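Local structure of putative antitoxin HigA3 (Mycobacterium tuberculosis H37Rv, 6LTZ) at residues 51-56 with 66-71; 57-62 with 87-92; 85-88 with 93-96; 95-100 with 104-109. The protein probably binds DNA through a helix-turn-helix domain, as the antitoxin component of a putative type II toxin-antitoxin system whose cognate toxin would be HigB3. One frame throughout, in Å; residues are numbered along the deposited sequence.

In the fold
Contacts 1 to 3 build the helical DNA-binding domain and its exit into the sheet; contact 4 is the beta hairpin that follows. Contacts 1 and 2 share helix 53-60, which meets helix 64-72 in the first and the end of helix 80-89 in the second; their centres are about 9 Å apart and their segments interleave along the chain. Contact 3, about 9 Å from contact 2 between centres, carries helix 80-89 over to strand 93-100. That strand leads into contact 4, about 26 Å from contact 1 between centres, on the opposite side of the chain's centre. Strand 93-100 also pairs with the second subunit, so the DNA-binding domain and the dimer interface are linked through contact 3.

Contact 1 of 4, residues 51-56 with 66-71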
loop_
_atom_site.group_PDB
_atom_site.type_symbol
_atom_site.label_atom_id
_atom_site.label_comp_id
_atom_site.label_asym_id
_atom_site.label_seq_id
_atom_site.Cartn_x
_atom_site.Cartn_y
_atom_site.Cartn_z
ATOM N N ALA A 51 3.157 -14.543 16.821
ATOM C CA ALA A 51 2.389 -13.410 17.321
ATOM C C ALA A 51 0.899 -13.667 17.156
ATOM O O ALA A 51 0.450 -14.103 16.094
ATOM C CB ALA A 51 2.793 -12.122 16.605
ATOM N N ARG A 52 0.143 -13.405 18.218
ATOM C CA ARG A 52 -1.310 -13.481 18.175
ATOM C C ARG A 52 -1.866 -12.090 17.932
ATOM O O ARG A 52 -1.115 -11.116 17.933
ATOM C CB ARG A 52 -1.858 -14.059 19.481
ATOM C CG ARG A 52 -1.147 -15.322 19.930
ATOM C CD ARG A 52 -1.498 -16.497 19.037
ATOM N NE ARG A 52 -2.907 -16.858 19.157
ATOM C CZ ARG A 52 -3.387 -17.686 20.079
ATOM N NH1 ARG A 52 -2.570 -18.236 20.968
ATOM N NH2 ARG A 52 -4.683 -17.959 20.116
ATOM N N GLN A 53 -3.179 -11.988 17.749
ATOM C CA GLN A 53 -3.802 -10.715 17.398
ATOM C C GLN A 53 -3.592 -9.642 18.451
ATOM O O GLN A 53 -3.344 -8.486 18.117
ATOM C CB GLN A 53 -5.298 -10.897 17.151
ATOM C CG GLN A 53 -5.636 -11.355 15.745
ATOM C CD GLN A 53 -7.114 -11.216 15.437
ATOM O OE1 GLN A 53 -7.914 -10.894 16.317
ATOM N NE2 GLN A 53 -7.483 -11.454 14.184
ATOM N N ALA A 54 -3.691 -10.022 19.722
ATOM C CA ALA A 54 -3.472 -9.076 20.808
ATOM C C ALA A 54 -2.006 -8.645 20.888
ATOM O O ALA A 54 -1.710 -7.533 21.313
ATOM C CB ALA A 54 -3.924 -9.672 22.134
ATOM N N ASP A 55 -1.089 -9.526 20.499
ATOM C CA ASP A 55 0.328 -9.158 20.465
ATOM C C ASP A 55 0.555 -8.046 19.446
ATOM O O ASP A 55 1.190 -7.034 19.750
ATOM C CB ASP A 55 1.203 -10.368 20.128
ATOM C CG ASP A 55 1.100 -11.470 21.166
ATOM O OD1 ASP A 55 0.956 -11.153 22.369
ATOM O OD2 ASP A 55 1.153 -12.654 20.773
ATOM N N VAL A 56 0.019 -8.239 18.244
ATOM C CA VAL A 56 0.135 -7.250 17.172
ATOM C C VAL A 56 -0.563 -5.941 17.529
ATOM O O VAL A 56 -0.028 -4.859 17.280
ATOM C CB VAL A 56 -0.440 -7.785 15.846
ATOM C CG1 VAL A 56 -0.372 -6.710 14.758
ATOM C CG2 VAL A 56 0.322 -9.024 15.408
ATOM N N ARG A 66 -9.565 -3.344 15.550
ATOM C CA ARG A 66 -8.926 -2.847 14.337
ATOM C C ARG A 66 -8.064 -3.926 13.687
ATOM O O ARG A 66 -8.104 -4.106 12.471
ATOM C CB ARG A 66 -8.082 -1.608 14.641
ATOM C CG ARG A 66 -7.115 -1.238 13.530
ATOM C CD ARG A 66 -7.676 -0.122 12.657
ATOM N NE ARG A 66 -7.616 1.177 13.324
ATOM C CZ ARG A 66 -6.515 1.915 13.438
ATOM N NH1 ARG A 66 -5.366 1.488 12.926
ATOM N NH2 ARG A 66 -6.560 3.084 14.064
ATOM N N VAL A 67 -7.299 -4.653 14.498
ATOM C CA VAL A 67 -6.447 -5.718 13.975
ATOM C C VAL A 67 -7.309 -6.832 13.394
ATOM O O VAL A 67 -6.983 -7.413 12.359
ATOM C CB VAL A 67 -5.511 -6.300 15.062
ATOM C CG1 VAL A 67 -4.780 -7.527 14.538
ATOM C CG2 VAL A 67 -4.516 -5.249 15.520
ATOM N N SER A 68 -8.416 -7.115 14.069
ATOM C CA SER A 68 -9.338 -8.143 13.615
ATOM C C SER A 68 -9.928 -7.756 12.263
ATOM O O SER A 68 -9.972 -8.569 11.341
ATOM C CB SER A 68 -10.444 -8.364 14.645
ATOM O OG SER A 68 -11.357 -9.352 14.203
ATOM N N LYS A 69 -10.362 -6.506 12.143
ATOM C CA LYS A 69 -10.913 -6.025 10.880
ATOM C C LYS A 69 -9.857 -6.016 9.781
ATOM O O LYS A 69 -10.169 -6.242 8.616
ATOM C CB LYS A 69 -11.512 -4.629 11.041
ATOM C CG LYS A 69 -12.553 -4.512 12.145
ATOM C CD LYS A 69 -12.961 -3.061 12.385
ATOM C CE LYS A 69 -11.926 -2.084 11.833
ATOM N NZ LYS A 69 -11.934 -0.777 12.549
ATOM N N LEU A 70 -8.608 -5.762 10.158
ATOM C CA LEU A 70 -7.498 -5.798 9.212
ATOM C C LEU A 70 -7.327 -7.179 8.596
ATOM O O LEU A 70 -7.129 -7.318 7.388
ATOM C CB LEU A 70 -6.190 -5.390 9.897
ATOM C CG LEU A 70 -5.748 -3.933 9.829
ATOM C CD1 LEU A 70 -4.332 -3.797 10.371
ATOM C CD2 LEU A 70 -5.826 -3.437 8.402
ATOM N N GLU A 71 -7.391 -8.202 9.439
ATOM C CA GLU A 71 -7.093 -9.557 9.000
ATOM C C GLU A 71 -8.302 -10.241 8.382
ATOM O O GLU A 71 -8.161 -11.220 7.652
ATOM C CB GLU A 71 -6.562 -10.387 10.170
ATOM C CG GLU A 71 -5.234 -9.893 10.709
ATOM C CD GLU A 71 -4.638 -10.827 11.743
ATOM O OE1 GLU A 71 -3.449 -10.646 12.092
ATOM O OE2 GLU A 71 -5.358 -11.739 12.206
#
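Q53 lays its side chain along one flank of helix 64-72 and hands its amide to E71. The bond from Q53 NE2 to E71 OE2 is 2.9 Å long and nearly straight, 165° at the hydrogen. Its acceptor lies close to the plane of the Q53 amide, but the carboxylate is approached from above, with NE2 51° out of its plane. An extended chain beyond CG (chi2 -167°) is what carries the amide that far. On the way, Q53 CG passes E71 OE2 at 3.6 Å and V67 CG1 at 4.1 Å, while V67 CG1 also rests against the Q53 backbone O.

E71 is buried, and its other oxygen is held too: OE1 is hydrogen-bonded to Y86 OH and salt-bridged to R45 NE. These partners fix the carboxylate that Q53 bonds, and the arginine probably favours its charged form. This is the close part of the contact.

Elsewhere the fit relaxes. V56 CG1 comes no nearer to V67 CG2 than 4.5 Å, though both valines are buried. Toward solvent, Q53 OE1 skirts S68 CB at 3.9 Å, and a glycerol sits near the glutamine. At the start of helix 53-60, D55 OD2 accepts a bond of 2.8 Å from the backbone N of the N-cap residue R52. Two short helices joined by a buried polar clasp, with V56 and V67 loosely apposed, make up the predicted helix-turn-helix motif of Cro/C1-type DNA-binding domains.

Contact 2 of 4, residues 57-62 with 87-92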
loop_
_atom_site.group_PDB
_atom_site.type_symbol
_atom_site.label_atom_id
_atom_site.label_comp_id
_atom_site.label_asym_id
_atom_site.label_seq_id
_atom_site.Cartn_x
_atom_site.Cartn_y
_atom_site.Cartn_z
ATOM N N ALA A 57 -1.751 -6.036 18.122
ATOM C CA ALA A 57 -2.487 -4.840 18.522
ATOM C C ALA A 57 -1.674 -4.001 19.506
ATOM O O ALA A 57 -1.638 -2.774 19.406
ATOM C CB ALA A 57 -3.843 -5.215 19.131
ATOM N N ALA A 58 -1.022 -4.670 20.453
ATOM C CA ALA A 58 -0.204 -3.976 21.441
ATOM C C ALA A 58 0.999 -3.309 20.778
ATOM O O ALA A 58 1.357 -2.183 21.113
ATOM C CB ALA A 58 0.255 -4.933 22.524
ATOM N N LEU A 59 1.614 -4.013 19.837
ATOM C CA LEU A 59 2.781 -3.490 19.138
ATOM C C LEU A 59 2.428 -2.271 18.297
ATOM O O LEU A 59 3.204 -1.318 18.226
ATOM C CB LEU A 59 3.410 -4.586 18.272
ATOM C CG LEU A 59 4.168 -5.627 19.098
ATOM C CD1 LEU A 59 4.399 -6.911 18.315
ATOM C CD2 LEU A 59 5.495 -5.041 19.559
ATOM N N MET A 60 1.252 -2.302 17.674
ATOM C CA MET A 60 0.766 -1.201 16.841
ATOM C C MET A 60 0.164 -0.063 17.658
ATOM O O MET A 60 -0.029 1.043 17.151
ATOM C CB MET A 60 -0.290 -1.702 15.856
ATOM C CG MET A 60 0.207 -2.675 14.816
ATOM S SD MET A 60 -1.146 -3.264 13.779
ATOM C CE MET A 60 -1.638 -1.743 12.964
ATOM N N GLY A 61 -0.157 -0.342 18.914
ATOM C CA GLY A 61 -0.865 0.615 19.743
ATOM C C GLY A 61 -2.271 0.886 19.238
ATOM O O GLY A 61 -2.731 2.027 19.246
ATOM N N VAL A 62 -2.952 -0.163 18.780
ATOM C CA VAL A 62 -4.332 -0.042 18.317
ATOM C C VAL A 62 -5.221 -1.094 18.969
ATOM O O VAL A 62 -4.740 -1.988 19.668
ATOM C CB VAL A 62 -4.450 -0.187 16.784
ATOM C CG1 VAL A 62 -3.593 0.852 16.074
ATOM C CG2 VAL A 62 -4.071 -1.597 16.349
ATOM N N VAL A 87 2.733 -4.715 9.262
ATOM C CA VAL A 87 3.879 -5.499 8.816
ATOM C C VAL A 87 5.092 -5.242 9.714
ATOM O O VAL A 87 5.832 -6.167 10.044
ATOM C CB VAL A 87 4.226 -5.196 7.334
ATOM C CG1 VAL A 87 5.524 -5.884 6.925
ATOM C CG2 VAL A 87 3.081 -5.639 6.425
ATOM N N ALA A 88 5.278 -3.994 10.133
ATOM C CA ALA A 88 6.387 -3.658 11.022
ATOM C C ALA A 88 6.266 -4.372 12.369
ATOM O O ALA A 88 7.264 -4.798 12.952
ATOM C CB ALA A 88 6.467 -2.158 11.230
ATOM N N ALA A 89 5.041 -4.509 12.861
ATOM C CA ALA A 89 4.818 -5.172 14.141
ATOM C C ALA A 89 5.138 -6.662 14.045
ATOM O O ALA A 89 5.529 -7.289 15.030
ATOM C CB ALA A 89 3.372 -4.952 14.610
ATOM N N LEU A 90 4.984 -7.225 12.850
ATOM C CA LEU A 90 5.343 -8.617 12.606
ATOM C C LEU A 90 6.856 -8.793 12.438
ATOM O O LEU A 90 7.343 -9.906 12.287
ATOM C CB LEU A 90 4.619 -9.147 11.366
ATOM C CG LEU A 90 3.098 -9.252 11.488
ATOM C CD1 LEU A 90 2.490 -9.789 10.199
ATOM C CD2 LEU A 90 2.728 -10.134 12.672
ATOM N N GLY A 91 7.593 -7.689 12.466
ATOM C CA GLY A 91 9.041 -7.735 12.331
ATOM C C GLY A 91 9.513 -7.600 10.895
ATOM O O GLY A 91 10.696 -7.788 10.593
ATOM N N GLY A 92 8.594 -7.271 9.996
ATOM C CA GLY A 92 8.938 -7.162 8.589
ATOM C C GLY A 92 9.007 -5.746 8.058
ATOM O O GLY A 92 8.855 -4.785 8.804
#
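V87 O is gripped twice where helix 80-89 ends, by G92 N at 3.0 Å and more weakly by L90 N, in the very turn that brings A89 against L59 and M60. With G91 N bonded to A88 O at 2.9 Å, and G91 at positive phi, this is a Schellman motif. Helix 53-60 finishes in the same manner: V62 N reaches back to A57 O at 3.0 Å, with G61 as the C-prime residue. The contact thus sets two helix ends of the Cro/C1-type domain side by side, the first of them belonging to the predicted helix-turn-helix.

What joins them is the methyl of A89, which points at helix 53-60 and meets two neighbours from roughly perpendicular directions. L59 CB approaches it to 3.7 Å, and M60 CG to 3.9 Å. The small side chain lets the backbones come close, with the CA atoms of L59 and A89 5.7 Å apart. On the inner flank, A89 also rests on V56. M60 runs out extended as far as SD and then bends (chi3 65°), and its side chain lies against A85 and Y86 of helix 80-89. L90 takes no part with residues 57-62; it packs on V56 of the same helix and on I44 and R45, and meets F100 of the second subunit. L59 keeps to the exposed edge, where its CD1 methyl lies 3.5 Å from A89 O.

Contact 3 of 4, residues 85-88 with 93-96; sequences AYVA and HLRI
Residues 85-88 of helix 80-89 and residues 93-96 of strand 93-100 come closest at V87 and L94, whose CA atoms are 6.1 Å apart once the chain has turned from the helix end into the strand. V87 does nearly all the touching from the helix. Its CG1, anti to the backbone N (chi1 173°), is carried out toward the start of the strand, where it settles against backbone: 3.7 Å from H93 N and 3.8 Å from L94 N. The valine therefore presses on the strand's main chain as much as on any side chain. L94 adds an apolar flank, its CB 4.3 Å from V87 CB. The CB of H93 points away from the helix, its side chain packs on E99 of the second subunit, and V87 meets H93 at its backbone N.

Both buried residues have further company. L94 lies on L83 and Q84 of helix 80-89, and it packs on V97 of the second subunit, while V87 reaches A98 of that subunit. Residues 93-96 pair in an antiparallel ladder with a strand of the second subunit, so the helix sits against a sheet that runs across the dimer interface; on its far flank, Y86 faces V56 and M60 of helix 53-60.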
loop_
_atom_site.group_PDB
_atom_site.type_symbol
_atom_site.label_atom_id
_atom_site.label_comp_id
_atom_site.label_asym_id
_atom_site.label_seq_id
_atom_site.Cartn_x
_atom_site.Cartn_y
_atom_site.Cartn_z
ATOM N N ALA A 85 2.428 -0.332 9.500
ATOM C CA ALA A 85 2.561 -0.548 10.938
ATOM C C ALA A 85 2.304 -1.998 11.319
ATOM O O ALA A 85 2.940 -2.540 12.228
ATOM C CB ALA A 85 1.608 0.367 11.691
ATOM N N TYR A 86 1.355 -2.614 10.627
ATOM C CA TYR A 86 1.023 -4.009 10.849
ATOM C C TYR A 86 2.204 -4.901 10.470
ATOM O O TYR A 86 2.634 -5.738 11.258
ATOM C CB TYR A 86 -0.228 -4.385 10.049
ATOM C CG TYR A 86 -0.628 -5.835 10.161
ATOM C CD1 TYR A 86 -1.472 -6.267 11.177
ATOM C CD2 TYR A 86 -0.161 -6.771 9.254
ATOM C CE1 TYR A 86 -1.838 -7.598 11.278
ATOM C CE2 TYR A 86 -0.519 -8.099 9.348
ATOM C CZ TYR A 86 -1.359 -8.505 10.364
ATOM O OH TYR A 86 -1.717 -9.827 10.450
ATOM N N VAL A 87 2.733 -4.715 9.262
ATOM C CA VAL A 87 3.879 -5.499 8.816
ATOM C C VAL A 87 5.092 -5.242 9.714
ATOM O O VAL A 87 5.832 -6.167 10.044
ATOM C CB VAL A 87 4.226 -5.196 7.334
ATOM C CG1 VAL A 87 5.524 -5.884 6.925
ATOM C CG2 VAL A 87 3.081 -5.639 6.425
ATOM N N ALA A 88 5.278 -3.994 10.133
ATOM C CA ALA A 88 6.387 -3.658 11.022
ATOM C C ALA A 88 6.266 -4.372 12.369
ATOM O O ALA A 88 7.264 -4.798 12.952
ATOM C CB ALA A 88 6.467 -2.158 11.230
ATOM N N HIS A 93 9.246 -5.629 6.754
ATOM C CA HIS A 93 9.352 -4.330 6.096
ATOM C C HIS A 93 8.456 -4.297 4.862
ATOM O O HIS A 93 8.632 -5.084 3.931
ATOM C CB HIS A 93 10.803 -4.035 5.705
ATOM C CG HIS A 93 10.986 -2.739 4.980
ATOM N ND1 HIS A 93 10.699 -1.517 5.550
ATOM C CD2 HIS A 93 11.435 -2.473 3.730
ATOM C CE1 HIS A 93 10.960 -0.555 4.682
ATOM N NE2 HIS A 93 11.409 -1.109 3.570
ATOM N N LEU A 94 7.486 -3.391 4.873
ATOM C CA LEU A 94 6.557 -3.258 3.765
ATOM C C LEU A 94 7.204 -2.537 2.595
ATOM O O LEU A 94 7.831 -1.494 2.773
ATOM C CB LEU A 94 5.306 -2.501 4.212
ATOM C CG LEU A 94 4.281 -2.197 3.124
ATOM C CD1 LEU A 94 3.664 -3.486 2.614
ATOM C CD2 LEU A 94 3.214 -1.259 3.665
ATOM N N ARG A 95 7.049 -3.097 1.402
ATOM C CA ARG A 95 7.424 -2.390 0.182
ATOM C C ARG A 95 6.253 -2.402 -0.781
ATOM O O ARG A 95 5.580 -3.418 -0.943
ATOM C CB ARG A 95 8.659 -3.014 -0.474
ATOM C CG ARG A 95 9.940 -2.807 0.318
ATOM C CD ARG A 95 11.105 -3.581 -0.281
ATOM N NE ARG A 95 11.672 -2.931 -1.459
ATOM C CZ ARG A 95 11.743 -3.494 -2.661
ATOM N NH1 ARG A 95 11.283 -4.724 -2.849
ATOM N NH2 ARG A 95 12.280 -2.828 -3.675
ATOM N N ILE A 96 6.007 -1.256 -1.403
ATOM C CA ILE A 96 4.968 -1.147 -2.415
ATOM C C ILE A 96 5.591 -0.636 -3.701
ATOM O O ILE A 96 6.275 0.386 -3.722
ATOM C CB ILE A 96 3.834 -0.220 -1.979
ATOM C CG1 ILE A 96 3.149 -0.786 -0.734
ATOM C CG2 ILE A 96 2.814 -0.049 -3.111
ATOM C CD1 ILE A 96 2.050 0.086 -0.196
#

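Contact 4 of 4, residues 95-100 with 104-109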
loop_
_atom_site.group_PDB
_atom_site.type_symbol
_atom_site.label_atom_id
_atom_site.label_comp_id
_atom_site.label_asym_id
_atom_site.label_seq_id
_atom_site.Cartn_x
_atom_site.Cartn_y
_atom_site.Cartn_z
ATOM N N ARG A 95 7.049 -3.097 1.402
ATOM C CA ARG A 95 7.424 -2.390 0.182
ATOM C C ARG A 95 6.253 -2.402 -0.781
ATOM O O ARG A 95 5.580 -3.418 -0.943
ATOM C CB ARG A 95 8.659 -3.014 -0.474
ATOM C CG ARG A 95 9.940 -2.807 0.318
ATOM C CD ARG A 95 11.105 -3.581 -0.281
ATOM N NE ARG A 95 11.672 -2.931 -1.459
ATOM C CZ ARG A 95 11.743 -3.494 -2.661
ATOM N NH1 ARG A 95 11.283 -4.724 -2.849
ATOM N NH2 ARG A 95 12.280 -2.828 -3.675
ATOM N N ILE A 96 6.007 -1.256 -1.403
ATOM C CA ILE A 96 4.968 -1.147 -2.415
ATOM C C ILE A 96 5.591 -0.636 -3.701
ATOM O O ILE A 96 6.275 0.386 -3.722
ATOM C CB ILE A 96 3.834 -0.220 -1.979
ATOM C CG1 ILE A 96 3.149 -0.786 -0.734
ATOM C CG2 ILE A 96 2.814 -0.049 -3.111
ATOM C CD1 ILE A 96 2.050 0.086 -0.196
ATOM N N VAL A 97 5.355 -1.376 -4.771
ATOM C CA VAL A 97 5.933 -1.055 -6.058
ATOM C C VAL A 97 4.820 -0.906 -7.085
ATOM O O VAL A 97 3.958 -1.777 -7.203
ATOM C CB VAL A 97 6.931 -2.146 -6.499
ATOM C CG1 VAL A 97 7.265 -2.001 -7.960
ATOM C CG2 VAL A 97 8.194 -2.092 -5.640
ATOM N N ALA A 98 4.818 0.215 -7.798
ATOM C CA ALA A 98 3.901 0.392 -8.917
ATOM C C ALA A 98 4.602 -0.086 -10.176
ATOM O O ALA A 98 5.581 0.517 -10.610
ATOM C CB ALA A 98 3.470 1.840 -9.045
ATOM N N GLU A 99 4.121 -1.184 -10.747
ATOM C CA GLU A 99 4.800 -1.779 -11.889
ATOM C C GLU A 99 4.194 -1.311 -13.205
ATOM O O GLU A 99 2.997 -1.457 -13.431
ATOM C CB GLU A 99 4.768 -3.301 -11.794
ATOM C CG GLU A 99 5.559 -3.834 -10.614
ATOM C CD GLU A 99 5.795 -5.326 -10.696
ATOM O OE1 GLU A 99 6.932 -5.762 -10.415
ATOM O OE2 GLU A 99 4.847 -6.062 -11.039
ATOM N N PHE A 100 5.034 -0.746 -14.066
ATOM C CA PHE A 100 4.571 -0.197 -15.337
ATOM C C PHE A 100 5.301 -0.830 -16.525
ATOM O O PHE A 100 5.792 -0.129 -17.412
ATOM C CB PHE A 100 4.747 1.327 -15.345
ATOM C CG PHE A 100 3.902 2.047 -14.318
ATOM C CD1 PHE A 100 2.527 2.124 -14.464
ATOM C CD2 PHE A 100 4.484 2.653 -13.220
ATOM C CE1 PHE A 100 1.744 2.778 -13.527
ATOM C CE2 PHE A 100 3.707 3.316 -12.278
ATOM C CZ PHE A 100 2.331 3.380 -12.437
ATOM N N THR A 104 9.299 1.101 -13.474
ATOM C CA THR A 104 8.883 0.744 -12.132
ATOM C C THR A 104 8.981 1.950 -11.209
ATOM O O THR A 104 9.940 2.710 -11.281
ATOM C CB THR A 104 9.753 -0.407 -11.593
ATOM O OG1 THR A 104 9.421 -1.615 -12.287
ATOM C CG2 THR A 104 9.528 -0.610 -10.128
ATOM N N VAL A 105 7.983 2.135 -10.352
ATOM C CA VAL A 105 8.032 3.194 -9.354
ATOM C C VAL A 105 7.864 2.612 -7.954
ATOM O O VAL A 105 6.838 2.007 -7.651
ATOM C CB VAL A 105 6.939 4.260 -9.585
ATOM C CG1 VAL A 105 7.108 5.404 -8.603
ATOM C CG2 VAL A 105 6.986 4.776 -11.011
ATOM N N GLU A 106 8.866 2.782 -7.102
ATOM C CA GLU A 106 8.734 2.312 -5.728
ATOM C C GLU A 106 8.318 3.448 -4.808
ATOM O O GLU A 106 8.882 4.541 -4.844
ATOM C CB GLU A 106 10.029 1.675 -5.224
ATOM C CG GLU A 106 9.985 1.357 -3.737
ATOM C CD GLU A 106 10.793 0.132 -3.364
ATOM O OE1 GLU A 106 11.583 -0.340 -4.206
ATOM O OE2 GLU A 106 10.633 -0.356 -2.223
ATOM N N LEU A 107 7.313 3.178 -3.988
ATOM C CA LEU A 107 6.808 4.163 -3.047
ATOM C C LEU A 107 7.667 4.177 -1.792
ATOM O O LEU A 107 8.069 3.127 -1.294
ATOM C CB LEU A 107 5.352 3.866 -2.681
ATOM C CG LEU A 107 4.239 4.207 -3.676
ATOM C CD1 LEU A 107 4.400 3.478 -5.001
ATOM C CD2 LEU A 107 2.884 3.887 -3.061
ATOM N N THR A 108 7.943 5.371 -1.288
ATOM C CA THR A 108 8.653 5.531 -0.029
ATOM C C THR A 108 7.779 6.357 0.899
ATOM O O THR A 108 6.695 6.778 0.508
ATOM C CB THR A 108 10.023 6.208 -0.228
ATOM O OG1 THR A 108 9.831 7.567 -0.635
ATOM C CG2 THR A 108 10.824 5.479 -1.298
ATOM N N ALA A 109 8.247 6.578 2.126
ATOM C CA ALA A 109 7.499 7.343 3.128
ATOM C C ALA A 109 6.130 6.727 3.418
ATOM O O ALA A 109 5.139 7.440 3.572
ATOM C CB ALA A 109 7.340 8.802 2.682
HETATM O O HOH W 1 8.244 0.641 -1.067
#
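R95 wraps its side chain around the carboxylate of E106, the two crossing at about a right angle. R95 CB starts 3.7 Å from E106 OE2, CG passes the same oxygen at 3.6 Å, and CD stays close to it. A bend at chi3 (78°) then turns the guanidinium back to the acid, which it meets obliquely: NE lies 2.9 Å from E106 OE2, and NH2 ends 2.6 Å from E106 OE1. That last pair is a salt bridge, but its hydrogen bond is weak, at only 119°; the guanidinium and carboxylate planes are turned 59° apart. E106 OE2 has a further neighbour in a water 2.8 Å away, which accepts a bond from I96 N at 3.0 Å.

E106 stands on one face of a beta hairpin, strands 93-100 and 103-107 running antiparallel. A98 and V105 form a hydrogen-bonded pair, each N bonding to the other's O, and L107 N bonds to I96 O. The face that bears E106 also holds V97 and T104, where V97 CG1 and T104 CG2 are squeezed to 3.4 Å, tighter than ordinary carbon contact. On the other face I96, A98, V105 and L107 form an apolar strip, and I96 and L107 lie on L80 of helix 80-89. F100 brings its ring edge to this strip, with CE2 3.8 Å from V105 CG2. Strand partners from the second subunit extend the sheet across the interface, and there E99 makes a long, weak ion pair with R95 of the second subunit.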